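Local coordinates for protein Rho guanine nucleotide exchange factor 3 (Mus musculus, PDB 2Z0Q) that acts as a guanine nucleotide exchange factor for the small GTPases RhoA and RhoB, here represented by its DH-PH portion, at residues Leu27-Glu31 and Arg159-Tyr163; Tyr45-Met49 and Leu60-Phe64; Leu70-His74 and Cys104-Tyr108; Tyr108-Cys112 and Ile198-Thr202; Tyr111-Gln115 and Leu153-Arg157. All blocks are in the same frame, centred on the assembly; numbering follows the deposited sequence.

Interaction 1 (Leu27-Glu31 and Arg159-Tyr163); sequences LSQGE and RLVKY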
# COMPACT_ATOMS: atom_id res chain seq x y z
N LEU A 27 -20.89 2.86 -10.79
CA LEU A 27 -19.99 1.73 -11.01
C LEU A 27 -19.20 1.93 -12.30
O LEU A 27 -17.98 1.83 -12.32
CB LEU A 27 -20.79 0.44 -11.14
CG LEU A 27 -19.92 -0.78 -11.51
CD1 LEU A 27 -18.95 -1.03 -10.37
CD2 LEU A 27 -20.84 -2.04 -11.69
N SER A 28 -19.88 2.25 -13.38
CA SER A 28 -19.14 2.41 -14.64
C SER A 28 -18.26 3.66 -14.62
O SER A 28 -17.15 3.67 -15.18
CB SER A 28 -20.10 2.45 -15.84
OG SER A 28 -20.53 3.77 -16.05
N GLN A 29 -18.71 4.72 -13.95
CA GLN A 29 -17.85 5.91 -13.92
C GLN A 29 -16.54 5.60 -13.21
O GLN A 29 -15.50 6.18 -13.53
CB GLN A 29 -18.52 7.10 -13.21
CG GLN A 29 -19.72 7.68 -13.96
CD GLN A 29 -20.27 8.94 -13.29
OE1 GLN A 29 -20.30 10.05 -13.89
NE2 GLN A 29 -20.68 8.79 -12.03
N GLY A 30 -16.58 4.70 -12.22
CA GLY A 30 -15.36 4.39 -11.50
C GLY A 30 -14.38 3.61 -12.36
O GLY A 30 -13.15 3.72 -12.17
N GLU A 31 -14.91 2.80 -13.27
CA GLU A 31 -14.08 2.02 -14.20
C GLU A 31 -13.40 3.06 -15.12
O GLU A 31 -12.18 3.03 -15.36
CB GLU A 31 -14.95 1.08 -15.04
CG GLU A 31 -15.65 -0.03 -14.20
CD GLU A 31 -14.62 -0.86 -13.49
OE1 GLU A 31 -13.67 -1.29 -14.15
OE2 GLU A 31 -14.75 -1.08 -12.26
N ARG A 159 -9.31 -0.07 -5.80
CA ARG A 159 -10.53 -0.35 -6.52
C ARG A 159 -11.03 -1.76 -6.16
O ARG A 159 -12.19 -1.95 -5.89
CB ARG A 159 -10.31 -0.24 -8.04
CG ARG A 159 -11.54 -0.62 -8.86
CD ARG A 159 -12.50 0.53 -8.93
NE ARG A 159 -13.62 0.32 -9.84
CZ ARG A 159 -14.72 1.06 -9.80
NH1 ARG A 159 -14.81 2.07 -8.92
NH2 ARG A 159 -15.75 0.74 -10.57
N LEU A 160 -10.14 -2.75 -6.15
CA LEU A 160 -10.56 -4.11 -5.83
C LEU A 160 -11.28 -4.18 -4.48
O LEU A 160 -12.32 -4.78 -4.35
CB LEU A 160 -9.35 -5.05 -5.81
CG LEU A 160 -9.69 -6.48 -5.47
CD1 LEU A 160 -10.30 -7.16 -6.70
CD2 LEU A 160 -8.40 -7.19 -5.05
N VAL A 161 -10.68 -3.54 -3.49
CA VAL A 161 -11.21 -3.53 -2.13
C VAL A 161 -12.58 -2.89 -2.03
O VAL A 161 -13.38 -3.25 -1.15
CB VAL A 161 -10.17 -2.82 -1.18
CG1 VAL A 161 -10.83 -2.27 0.09
CG2 VAL A 161 -9.08 -3.78 -0.86
N LYS A 162 -12.85 -1.96 -2.94
CA LYS A 162 -14.09 -1.21 -2.97
C LYS A 162 -15.20 -1.90 -3.75
O LYS A 162 -16.36 -1.50 -3.64
CB LYS A 162 -13.84 0.18 -3.58
CG LYS A 162 -14.91 1.20 -3.18
CD LYS A 162 -14.54 2.62 -3.67
CE LYS A 162 -15.66 3.61 -3.38
NZ LYS A 162 -15.38 4.91 -4.04
N TYR A 163 -14.91 -2.98 -4.48
CA TYR A 163 -16.00 -3.57 -5.26
C TYR A 163 -17.20 -4.06 -4.41
O TYR A 163 -18.34 -3.87 -4.79
CB TYR A 163 -15.50 -4.71 -6.17
CG TYR A 163 -14.92 -4.25 -7.50
CD1 TYR A 163 -15.67 -3.44 -8.37
CD2 TYR A 163 -13.63 -4.62 -7.90
CE1 TYR A 163 -15.17 -3.03 -9.58
CE2 TYR A 163 -13.12 -4.22 -9.10
CZ TYR A 163 -13.89 -3.41 -9.95
OH TYR A 163 -13.37 -2.97 -11.15
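Glu31 meets both Arg159 and Tyr163 where helix 15-51 and helix 155-172 run antiparallel inside the DH domain, the all-helical bundle that gives Rho exchange factors their activity. The short segments lie at 170° with their axes 12.3 Å apart, a wide spacing that the polar side chains bridge. Three donors converge on a single acceptor, Glu31 OE2. The hydroxyl Tyr163 OH donates to Glu31 OE2 over 2.6 Å, taking the syn lone pair, and the carboxylate lies nearly coplanar with the ring, 16° between planes. Arg159 completes the set with a side-on salt bridge in which NE and NH2 both point at the same oxygen: NH2 is 2.7 Å from Glu31 OE2, on the anti side, whereas NE approaches from above the carboxylate plane. The oxygen stays close to the guanidinium plane throughout. The other oxygen, Glu31 OE1, bonds to His74 of helix 67-84, so both ends of this buried carboxylate are held and its rotation is fixed.

The guanidinium also packs against the backbone. A bend at chi2 (82°) carries the Arg159 chain across to helix 15-51, where Gly30 C lies over one face of the group, toward its rim; the absence of a side chain there permits NH1 to come within 3.5 Å of Gly30 CA. Apolar contact is slight, with Leu27 CD1 4.3 Å from Tyr163 CE1 at the ring edge. A further, weak hydrogen bond runs from Arg159 NH2 to Leu27 O, 3.0 Å long and bent at the hydrogen.

Interaction 2 (Tyr45-Met49 and Leu60-Phe64); sequences YHDPM and LNQIF
A helical hairpin near the C-terminal end of the long helix 15-51 brings His46 and Phe64 together, with the short helix 57-64 folding back alongside at 168° between the two segments. No hydrogen bond crosses the contact, which is made by rings and methyl groups. His46 turns an edge toward the face of Phe64 in an offset edge-to-face pair, with planes 80° apart and centroids separated by 5.1 Å. Its CG stands anti to the backbone N (chi1 -178°), which lays the imidazole alongside Phe64 and brings His46 CD2 to 3.4 Å from Phe64 CD1. Closer to the backbone, His46 CB sits over the middle of the Phe64 ring, a CH-pi contact of 3.6 Å from CB to the ring centroid. The opposite face of Phe64 is approached near its rim by CG2 of Ile63, the residue just before it.

Within the DH domain this hairpin joins the tail of helix 15-51 to the next helix of the bundle, and the ring of Phe64 also meets that of Phe152, nearly parallel to it. Selenomethionine Met49 bends at its last torsion to bring the methyl CE against both Phe64 CZ, at 3.5 Å, and Leu60 CD2, at 3.8 Å. Along the same ring, Tyr45 uses only its CB, 3.6 Å from Phe64 CE2, while its phenol heads elsewhere. Leu60 CB is 4.0 Å from His46 CD2, and Leu60 O lies at the edge of the imidazole, near its plane.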
# COMPACT_ATOMS: atom_id res chain seq x y z
N TYR A 45 4.16 9.94 -16.31
CA TYR A 45 5.31 9.46 -15.54
C TYR A 45 6.24 8.51 -16.28
O TYR A 45 7.43 8.79 -16.45
CB TYR A 45 4.84 8.78 -14.25
CG TYR A 45 4.18 9.71 -13.24
CD1 TYR A 45 3.11 9.27 -12.48
CD2 TYR A 45 4.63 11.02 -13.07
CE1 TYR A 45 2.48 10.11 -11.57
CE2 TYR A 45 4.01 11.87 -12.16
CZ TYR A 45 2.93 11.41 -11.42
OH TYR A 45 2.29 12.24 -10.53
N HIS A 46 5.71 7.37 -16.72
CA HIS A 46 6.51 6.38 -17.43
C HIS A 46 7.12 6.88 -18.74
O HIS A 46 8.33 6.95 -18.87
CB HIS A 46 5.70 5.11 -17.68
CG HIS A 46 6.47 4.02 -18.36
ND1 HIS A 46 6.80 4.06 -19.70
CD2 HIS A 46 7.00 2.88 -17.88
CE1 HIS A 46 7.50 2.98 -20.01
NE2 HIS A 46 7.63 2.25 -18.93
N ASP A 47 6.29 7.21 -19.72
CA ASP A 47 6.82 7.68 -21.01
C ASP A 47 7.86 8.82 -20.88
O ASP A 47 8.93 8.76 -21.50
CB ASP A 47 5.70 8.11 -21.94
CG ASP A 47 4.84 6.95 -22.40
OD1 ASP A 47 5.31 5.79 -22.33
OD2 ASP A 47 3.70 7.22 -22.86
N PRO A 48 7.55 9.86 -20.09
CA PRO A 48 8.44 11.01 -19.88
C PRO A 48 9.78 10.66 -19.24
O PRO A 48 10.82 11.20 -19.64
CB PRO A 48 7.62 11.92 -18.97
CG PRO A 48 6.22 11.59 -19.35
CD PRO A 48 6.24 10.10 -19.46
N MSE A 49 9.77 9.77 -18.25
CA MSE A 49 11.00 9.39 -17.58
C MSE A 49 11.84 8.51 -18.48
O MSE A 49 13.07 8.52 -18.41
CB MSE A 49 10.70 8.68 -16.23
CG MSE A 49 10.13 9.62 -15.14
SE MSE A 49 9.99 8.88 -13.32
CE MSE A 49 8.52 7.67 -13.64
N LEU A 60 11.69 1.19 -14.54
CA LEU A 60 10.42 1.71 -15.02
C LEU A 60 9.51 0.56 -15.37
O LEU A 60 8.29 0.65 -15.17
CB LEU A 60 10.62 2.59 -16.26
CG LEU A 60 11.32 3.93 -16.05
CD1 LEU A 60 11.57 4.61 -17.39
CD2 LEU A 60 10.45 4.81 -15.17
N ASN A 61 10.08 -0.51 -15.91
CA ASN A 61 9.28 -1.67 -16.28
C ASN A 61 8.72 -2.29 -15.02
O ASN A 61 7.59 -2.77 -15.02
CB ASN A 61 10.11 -2.72 -17.02
CG ASN A 61 10.51 -2.28 -18.41
OD1 ASN A 61 9.72 -1.69 -19.15
ND2 ASN A 61 11.73 -2.60 -18.79
N GLN A 62 9.52 -2.26 -13.95
CA GLN A 62 9.10 -2.83 -12.69
C GLN A 62 8.05 -1.99 -11.96
O GLN A 62 7.43 -2.45 -11.00
CB GLN A 62 10.30 -3.02 -11.76
CG GLN A 62 10.01 -4.04 -10.65
CD GLN A 62 11.04 -4.01 -9.54
OE1 GLN A 62 12.24 -4.06 -9.78
NE2 GLN A 62 10.56 -3.93 -8.30
N ILE A 63 7.85 -0.76 -12.41
CA ILE A 63 6.87 0.11 -11.78
C ILE A 63 5.56 0.25 -12.55
O ILE A 63 4.49 0.19 -11.95
CB ILE A 63 7.50 1.51 -11.50
CG1 ILE A 63 8.56 1.36 -10.40
CG2 ILE A 63 6.44 2.52 -11.09
CD1 ILE A 63 9.32 2.63 -10.08
N PHE A 64 5.62 0.39 -13.87
CA PHE A 64 4.39 0.54 -14.66
C PHE A 64 4.08 -0.67 -15.55
O PHE A 64 3.01 -0.76 -16.17
CB PHE A 64 4.48 1.79 -15.55
CG PHE A 64 5.00 3.00 -14.84
CD1 PHE A 64 6.36 3.11 -14.50
CD2 PHE A 64 4.14 4.05 -14.51
CE1 PHE A 64 6.84 4.24 -13.84
CE2 PHE A 64 4.63 5.18 -13.84
CZ PHE A 64 5.98 5.27 -13.51

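Interaction 3 (Leu70-His74 and Cys104-Tyr108); sequences LIPLH and CLSSY
His74 and Tyr108 reach toward each other from opposite directions and join helix 67-84 to the start of helix 107-125 in the helical bundle of the DH domain. Their rings meet rim to rim, neither covering the other, with planes turned 82° apart and centroids at 5.8 Å. This brings His74 NE2 to 2.5 Å from Tyr108 OH, a short hydrogen bond in which either atom could be the donor. The bond lies near the plane of both rings. On the far side of the imidazole, ND1 is bonded to Glu31 of helix 15-51, so the histidine is held through both nitrogens and its ring rotation is fixed between two neighbouring helices.

The leucines are disposed differently about the phenol. Leu70 sends CD1 over one face of the Tyr108 ring, displaced toward the rim, and its other methyl, CD2, is 4.1 Å from Tyr108 CE1. Leu73 instead approaches at the ring edge, where CD1 is 4.2 Å from Tyr108 CE1. That same methyl fits against the backbone and side chain of the 104-108 turn, 3.6 Å from Cys104 O and 3.9 Å from Ser107 CB. Pro156 of helix 155-172 also touches Tyr108 and Leu70, extending this packing into the bundle. Farther along, Cys104 has its sulfur between backbone N and carbonyl carbon (chi1 84°), which directs SG to within 3.9 Å of Leu73 CB.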
# COMPACT_ATOMS: atom_id res chain seq x y z
N LEU A 70 -3.54 -4.67 -16.49
CA LEU A 70 -4.84 -4.48 -15.85
C LEU A 70 -5.81 -3.57 -16.59
O LEU A 70 -7.03 -3.71 -16.45
CB LEU A 70 -4.65 -3.93 -14.45
CG LEU A 70 -3.73 -4.74 -13.57
CD1 LEU A 70 -3.68 -4.08 -12.20
CD2 LEU A 70 -4.23 -6.18 -13.46
N ILE A 71 -5.28 -2.62 -17.35
CA ILE A 71 -6.13 -1.70 -18.08
C ILE A 71 -7.17 -2.40 -18.94
O ILE A 71 -8.34 -2.03 -18.91
CB ILE A 71 -5.27 -0.69 -18.90
CG1 ILE A 71 -4.46 0.17 -17.92
CG2 ILE A 71 -6.15 0.17 -19.80
CD1 ILE A 71 -3.46 1.17 -18.56
N PRO A 72 -6.77 -3.43 -19.73
CA PRO A 72 -7.77 -4.10 -20.56
C PRO A 72 -8.92 -4.74 -19.77
O PRO A 72 -10.04 -4.82 -20.27
CB PRO A 72 -6.95 -5.15 -21.32
CG PRO A 72 -5.56 -4.56 -21.33
CD PRO A 72 -5.41 -3.96 -19.98
N LEU A 73 -8.65 -5.19 -18.55
CA LEU A 73 -9.70 -5.83 -17.73
C LEU A 73 -10.87 -4.87 -17.44
O LEU A 73 -12.04 -5.25 -17.49
CB LEU A 73 -9.13 -6.28 -16.38
CG LEU A 73 -7.82 -7.05 -16.39
CD1 LEU A 73 -7.53 -7.54 -15.00
CD2 LEU A 73 -7.90 -8.17 -17.40
N HIS A 74 -10.50 -3.65 -17.08
CA HIS A 74 -11.48 -2.61 -16.77
C HIS A 74 -12.14 -2.06 -18.04
O HIS A 74 -13.34 -1.80 -18.08
CB HIS A 74 -10.75 -1.55 -15.91
CG HIS A 74 -10.30 -2.09 -14.59
ND1 HIS A 74 -11.18 -2.35 -13.56
CD2 HIS A 74 -9.08 -2.47 -14.15
CE1 HIS A 74 -10.52 -2.87 -12.54
NE2 HIS A 74 -9.24 -2.96 -12.87
N CYS A 104 -11.71 -12.63 -14.60
CA CYS A 104 -10.53 -11.93 -15.09
C CYS A 104 -9.77 -11.25 -13.97
O CYS A 104 -8.62 -10.87 -14.15
CB CYS A 104 -10.90 -10.93 -16.19
SG CYS A 104 -11.43 -9.36 -15.60
N LEU A 105 -10.40 -11.14 -12.80
CA LEU A 105 -9.72 -10.53 -11.65
C LEU A 105 -8.58 -11.42 -11.15
O LEU A 105 -7.84 -11.05 -10.25
CB LEU A 105 -10.71 -10.26 -10.51
CG LEU A 105 -11.66 -9.06 -10.73
CD1 LEU A 105 -12.49 -8.86 -9.52
CD2 LEU A 105 -10.87 -7.81 -11.06
N SER A 106 -8.44 -12.62 -11.72
CA SER A 106 -7.35 -13.47 -11.30
C SER A 106 -6.01 -12.73 -11.53
O SER A 106 -5.04 -12.97 -10.83
CB SER A 106 -7.36 -14.80 -12.08
OG SER A 106 -7.17 -14.59 -13.46
N SER A 107 -5.95 -11.84 -12.52
CA SER A 107 -4.72 -11.07 -12.77
C SER A 107 -4.34 -10.16 -11.60
O SER A 107 -3.17 -9.75 -11.48
CB SER A 107 -4.86 -10.24 -14.03
OG SER A 107 -5.16 -11.06 -15.14
N TYR A 108 -5.29 -9.83 -10.72
CA TYR A 108 -4.93 -8.98 -9.57
C TYR A 108 -4.01 -9.74 -8.60
O TYR A 108 -3.27 -9.14 -7.83
CB TYR A 108 -6.17 -8.48 -8.83
CG TYR A 108 -6.67 -7.16 -9.37
CD1 TYR A 108 -7.18 -7.05 -10.66
CD2 TYR A 108 -6.55 -6.00 -8.60
CE1 TYR A 108 -7.57 -5.78 -11.19
CE2 TYR A 108 -6.92 -4.75 -9.11
CZ TYR A 108 -7.43 -4.64 -10.39
OH TYR A 108 -7.75 -3.39 -10.85

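Interaction 4 (Tyr108-Cys112 and Ile198-Thr202); sequences YDSYC and INTKT
Lys201 and Asp109 form a salt bridge at the border of the contact, the one polar link between the two segments. Lys201 NZ lies 3.2 Å from Asp109 OD1, which it meets from above the carboxylate plane, 39° out of it; a weaker bond of 3.4 Å joins NZ to Asp109 OD2. The two side chains cross at about a right angle. Lysine supplies the reach, its chain extended beyond CG, while Asp109 has CG anti to the backbone N (chi1 -173°), a torsion that swings the carboxylate toward helix 180-213.

Within the second helix, Thr202 OG1 donates to Ile198 O over 2.7 Å. The amide Thr202 N also binds that carbonyl, arriving from the other face of its plane, so the oxygen is shared by two donors of one residue. Thr202 OG1 has another partner in Arg157 of helix 155-172, and its place beside Cys112 therefore marks where three helices of the DH bundle converge.

Apolar packing fills the middle. Ile198 meets helix 107-125 with two branches: CG2 is 3.6 Å from Cys112 CB, and CD1 is 3.9 Å from Tyr108 CB. Tyr108 takes part through its CB alone, its hydroxyl being bonded to His74. The segments run in the same sense, crossing at -27° with axes 10.1 Å apart, close enough for this single isoleucine to span the gap. The chemistry is thus graded, from buried hydrocarbon at Ile198 to charges at the margin, where the off-plane approach and the second, weak bond suggest a pairing that is largely electrostatic.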
# COMPACT_ATOMS: atom_id res chain seq x y z
N TYR A 108 -5.29 -9.83 -10.72
CA TYR A 108 -4.93 -8.98 -9.57
C TYR A 108 -4.01 -9.74 -8.60
O TYR A 108 -3.27 -9.14 -7.83
CB TYR A 108 -6.17 -8.48 -8.83
CG TYR A 108 -6.67 -7.16 -9.37
CD1 TYR A 108 -7.18 -7.05 -10.66
CD2 TYR A 108 -6.55 -6.00 -8.60
CE1 TYR A 108 -7.57 -5.78 -11.19
CE2 TYR A 108 -6.92 -4.75 -9.11
CZ TYR A 108 -7.43 -4.64 -10.39
OH TYR A 108 -7.75 -3.39 -10.85
N ASP A 109 -4.05 -11.08 -8.64
CA ASP A 109 -3.21 -11.87 -7.77
C ASP A 109 -1.74 -11.60 -8.12
O ASP A 109 -0.93 -11.27 -7.25
CB ASP A 109 -3.51 -13.36 -7.96
CG ASP A 109 -2.79 -14.23 -6.97
OD1 ASP A 109 -2.74 -13.85 -5.79
OD2 ASP A 109 -2.28 -15.30 -7.37
N SER A 110 -1.42 -11.74 -9.40
CA SER A 110 -0.08 -11.53 -9.92
C SER A 110 0.37 -10.10 -9.60
O SER A 110 1.45 -9.88 -9.07
CB SER A 110 -0.10 -11.77 -11.44
OG SER A 110 1.18 -11.63 -12.02
N TYR A 111 -0.50 -9.15 -9.90
CA TYR A 111 -0.21 -7.74 -9.66
C TYR A 111 0.06 -7.41 -8.19
O TYR A 111 1.07 -6.79 -7.85
CB TYR A 111 -1.37 -6.88 -10.14
CG TYR A 111 -1.11 -5.42 -9.93
CD1 TYR A 111 -0.13 -4.76 -10.67
CD2 TYR A 111 -1.81 -4.71 -8.97
CE1 TYR A 111 0.13 -3.41 -10.45
CE2 TYR A 111 -1.55 -3.35 -8.74
CZ TYR A 111 -0.59 -2.72 -9.48
OH TYR A 111 -0.33 -1.37 -9.27
N CYS A 112 -0.87 -7.77 -7.31
CA CYS A 112 -0.67 -7.45 -5.90
C CYS A 112 0.55 -8.11 -5.29
O CYS A 112 1.09 -7.62 -4.30
CB CYS A 112 -1.91 -7.79 -5.10
SG CYS A 112 -3.29 -6.76 -5.60
N ILE A 198 -6.13 -12.30 -1.47
CA ILE A 198 -5.05 -11.44 -1.95
C ILE A 198 -4.46 -10.66 -0.78
O ILE A 198 -3.25 -10.47 -0.72
CB ILE A 198 -5.56 -10.47 -3.06
CG1 ILE A 198 -5.75 -11.27 -4.36
CG2 ILE A 198 -4.62 -9.25 -3.17
CD1 ILE A 198 -6.26 -10.45 -5.49
N ASN A 199 -5.29 -10.23 0.17
CA ASN A 199 -4.75 -9.50 1.33
C ASN A 199 -3.84 -10.40 2.18
O ASN A 199 -2.81 -9.96 2.71
CB ASN A 199 -5.87 -8.94 2.23
CG ASN A 199 -6.55 -7.73 1.63
OD1 ASN A 199 -6.03 -7.12 0.69
ND2 ASN A 199 -7.71 -7.38 2.15
N THR A 200 -4.24 -11.66 2.33
CA THR A 200 -3.45 -12.60 3.11
C THR A 200 -2.11 -12.86 2.44
O THR A 200 -1.07 -12.83 3.10
CB THR A 200 -4.21 -13.91 3.32
OG1 THR A 200 -5.33 -13.64 4.17
CG2 THR A 200 -3.31 -14.97 4.00
N LYS A 201 -2.12 -13.08 1.14
CA LYS A 201 -0.89 -13.36 0.40
C LYS A 201 0.03 -12.14 0.35
O LYS A 201 1.26 -12.28 0.39
CB LYS A 201 -1.20 -13.76 -1.04
CG LYS A 201 -1.86 -15.08 -1.20
CD LYS A 201 -2.06 -15.34 -2.68
CE LYS A 201 -2.96 -16.52 -2.94
NZ LYS A 201 -3.18 -16.65 -4.40
N THR A 202 -0.56 -10.96 0.22
CA THR A 202 0.19 -9.71 0.18
C THR A 202 0.95 -9.54 1.50
O THR A 202 2.12 -9.15 1.52
CB THR A 202 -0.75 -8.49 -0.02
OG1 THR A 202 -1.37 -8.57 -1.30
CG2 THR A 202 0.05 -7.18 0.07

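Interaction 5 (Tyr111-Gln115 and Leu153-Arg157); sequences YCSNQ and LDIPR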
# COMPACT_ATOMS: atom_id res chain seq x y z
N TYR A 111 -0.50 -9.15 -9.90
CA TYR A 111 -0.21 -7.74 -9.66
C TYR A 111 0.06 -7.41 -8.19
O TYR A 111 1.07 -6.79 -7.85
CB TYR A 111 -1.37 -6.88 -10.14
CG TYR A 111 -1.11 -5.42 -9.93
CD1 TYR A 111 -0.13 -4.76 -10.67
CD2 TYR A 111 -1.81 -4.71 -8.97
CE1 TYR A 111 0.13 -3.41 -10.45
CE2 TYR A 111 -1.55 -3.35 -8.74
CZ TYR A 111 -0.59 -2.72 -9.48
OH TYR A 111 -0.33 -1.37 -9.27
N CYS A 112 -0.87 -7.77 -7.31
CA CYS A 112 -0.67 -7.45 -5.90
C CYS A 112 0.55 -8.11 -5.29
O CYS A 112 1.09 -7.62 -4.30
CB CYS A 112 -1.91 -7.79 -5.10
SG CYS A 112 -3.29 -6.76 -5.60
N SER A 113 0.98 -9.23 -5.87
CA SER A 113 2.14 -9.95 -5.34
C SER A 113 3.46 -9.25 -5.67
O SER A 113 4.43 -9.39 -4.94
CB SER A 113 2.17 -11.40 -5.87
OG SER A 113 2.56 -11.47 -7.24
N ASN A 114 3.50 -8.51 -6.77
CA ASN A 114 4.73 -7.82 -7.15
C ASN A 114 4.76 -6.38 -6.68
O ASN A 114 5.73 -5.64 -6.90
CB ASN A 114 4.92 -7.87 -8.67
CG ASN A 114 3.87 -7.08 -9.43
OD1 ASN A 114 3.48 -5.98 -9.01
ND2 ASN A 114 3.43 -7.62 -10.57
N GLN A 115 3.68 -5.98 -6.01
CA GLN A 115 3.56 -4.62 -5.51
C GLN A 115 4.67 -4.28 -4.48
O GLN A 115 5.21 -3.18 -4.50
CB GLN A 115 2.17 -4.44 -4.87
CG GLN A 115 1.72 -3.01 -4.72
CD GLN A 115 1.31 -2.37 -6.03
OE1 GLN A 115 1.87 -2.68 -7.09
NE2 GLN A 115 0.35 -1.46 -5.97
N LEU A 153 0.15 3.68 -7.58
CA LEU A 153 0.28 2.23 -7.57
C LEU A 153 -0.78 1.58 -6.68
O LEU A 153 -1.10 0.40 -6.85
CB LEU A 153 1.66 1.81 -7.06
CG LEU A 153 2.84 2.10 -7.99
CD1 LEU A 153 4.12 1.58 -7.34
CD2 LEU A 153 2.62 1.43 -9.34
N ASP A 154 -1.32 2.34 -5.74
CA ASP A 154 -2.34 1.83 -4.85
C ASP A 154 -3.73 1.87 -5.52
O ASP A 154 -4.64 1.26 -5.01
CB ASP A 154 -2.44 2.63 -3.54
CG ASP A 154 -1.16 2.58 -2.69
OD1 ASP A 154 -0.48 1.53 -2.62
OD2 ASP A 154 -0.87 3.62 -2.05
N ILE A 155 -3.89 2.59 -6.64
CA ILE A 155 -5.20 2.68 -7.31
C ILE A 155 -5.90 1.34 -7.61
O ILE A 155 -7.08 1.14 -7.25
CB ILE A 155 -5.13 3.54 -8.65
CG1 ILE A 155 -5.46 5.00 -8.33
CG2 ILE A 155 -6.13 3.05 -9.69
CD1 ILE A 155 -5.61 5.90 -9.58
N PRO A 156 -5.20 0.38 -8.23
CA PRO A 156 -5.88 -0.89 -8.51
C PRO A 156 -6.32 -1.65 -7.26
O PRO A 156 -7.47 -2.13 -7.18
CB PRO A 156 -4.85 -1.68 -9.34
CG PRO A 156 -3.96 -0.57 -9.92
CD PRO A 156 -3.83 0.39 -8.78
N ARG A 157 -5.43 -1.78 -6.28
CA ARG A 157 -5.84 -2.48 -5.08
C ARG A 157 -7.00 -1.75 -4.42
O ARG A 157 -7.93 -2.39 -3.93
CB ARG A 157 -4.69 -2.58 -4.09
CG ARG A 157 -4.99 -3.55 -2.97
CD ARG A 157 -4.03 -3.34 -1.80
NE ARG A 157 -4.02 -4.53 -0.96
CZ ARG A 157 -3.38 -5.66 -1.27
NH1 ARG A 157 -2.69 -5.75 -2.41
NH2 ARG A 157 -3.46 -6.71 -0.46
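The backbones of helix 107-125 and the turn leading into helix 155-172 stay well separated, with Cys112 CA and Arg157 CA 7.2 Å apart and Gln115 CA and Leu153 CA 7.9 Å apart, so side chains make the link. Tyr111 carries its polar part: Tyr111 OH donates to Leu153 O over 3.1 Å, in the carbonyl plane and on a lone pair, at a C=O...donor angle of 126°. A bend at chi2 (74°) curls the Gln115 chain back toward the same carbonyl; Gln115 NE2 is modelled 2.5 Å from Leu153 O, too short and too bent (125°) to be more than a doubtful, weak bond. Leu153 O precedes the first turns of helix 155-172, so the Tyr111 bond ties the entry of that helix to helix 107-125 within the DH bundle. Pro156 crosses the phenol at about a right angle, its CB 3.7 Å from Tyr111 CE2 on an oblique approach. Leu67 and Leu70 of helix 67-84 touch both residues. At the other end of the contact, the extended Arg157 chain brings NH1 to 3.4 Å from Cys112 SG, while its NH2 bonds to Thr202 of helix 180-213.

All five contacts belong to the DH domain. Interactions 1 and 5 are the buried ones and share helix 155-172; interactions 2, 3 and 4 are partly buried. Helix 15-51 serves interactions 1 and 2, and helix 107-125 serves interactions 3, 4 and 5, with Tyr108 common to 3 and 4 and Cys112 to 4 and 5. Polar chemistry runs through the bundle: Glu31 OE1 and His74 ND1, 2.8 Å apart, join interactions 1 and 3, and Arg157 with Thr202 joins 5 to 4. The salt bridge of interaction 1, on a buried glutamate, contrasts with the marginal one of interaction 4. Interaction 2, without any cross-segment hydrogen bond, touches interaction 5 through Ile63 and Leu153.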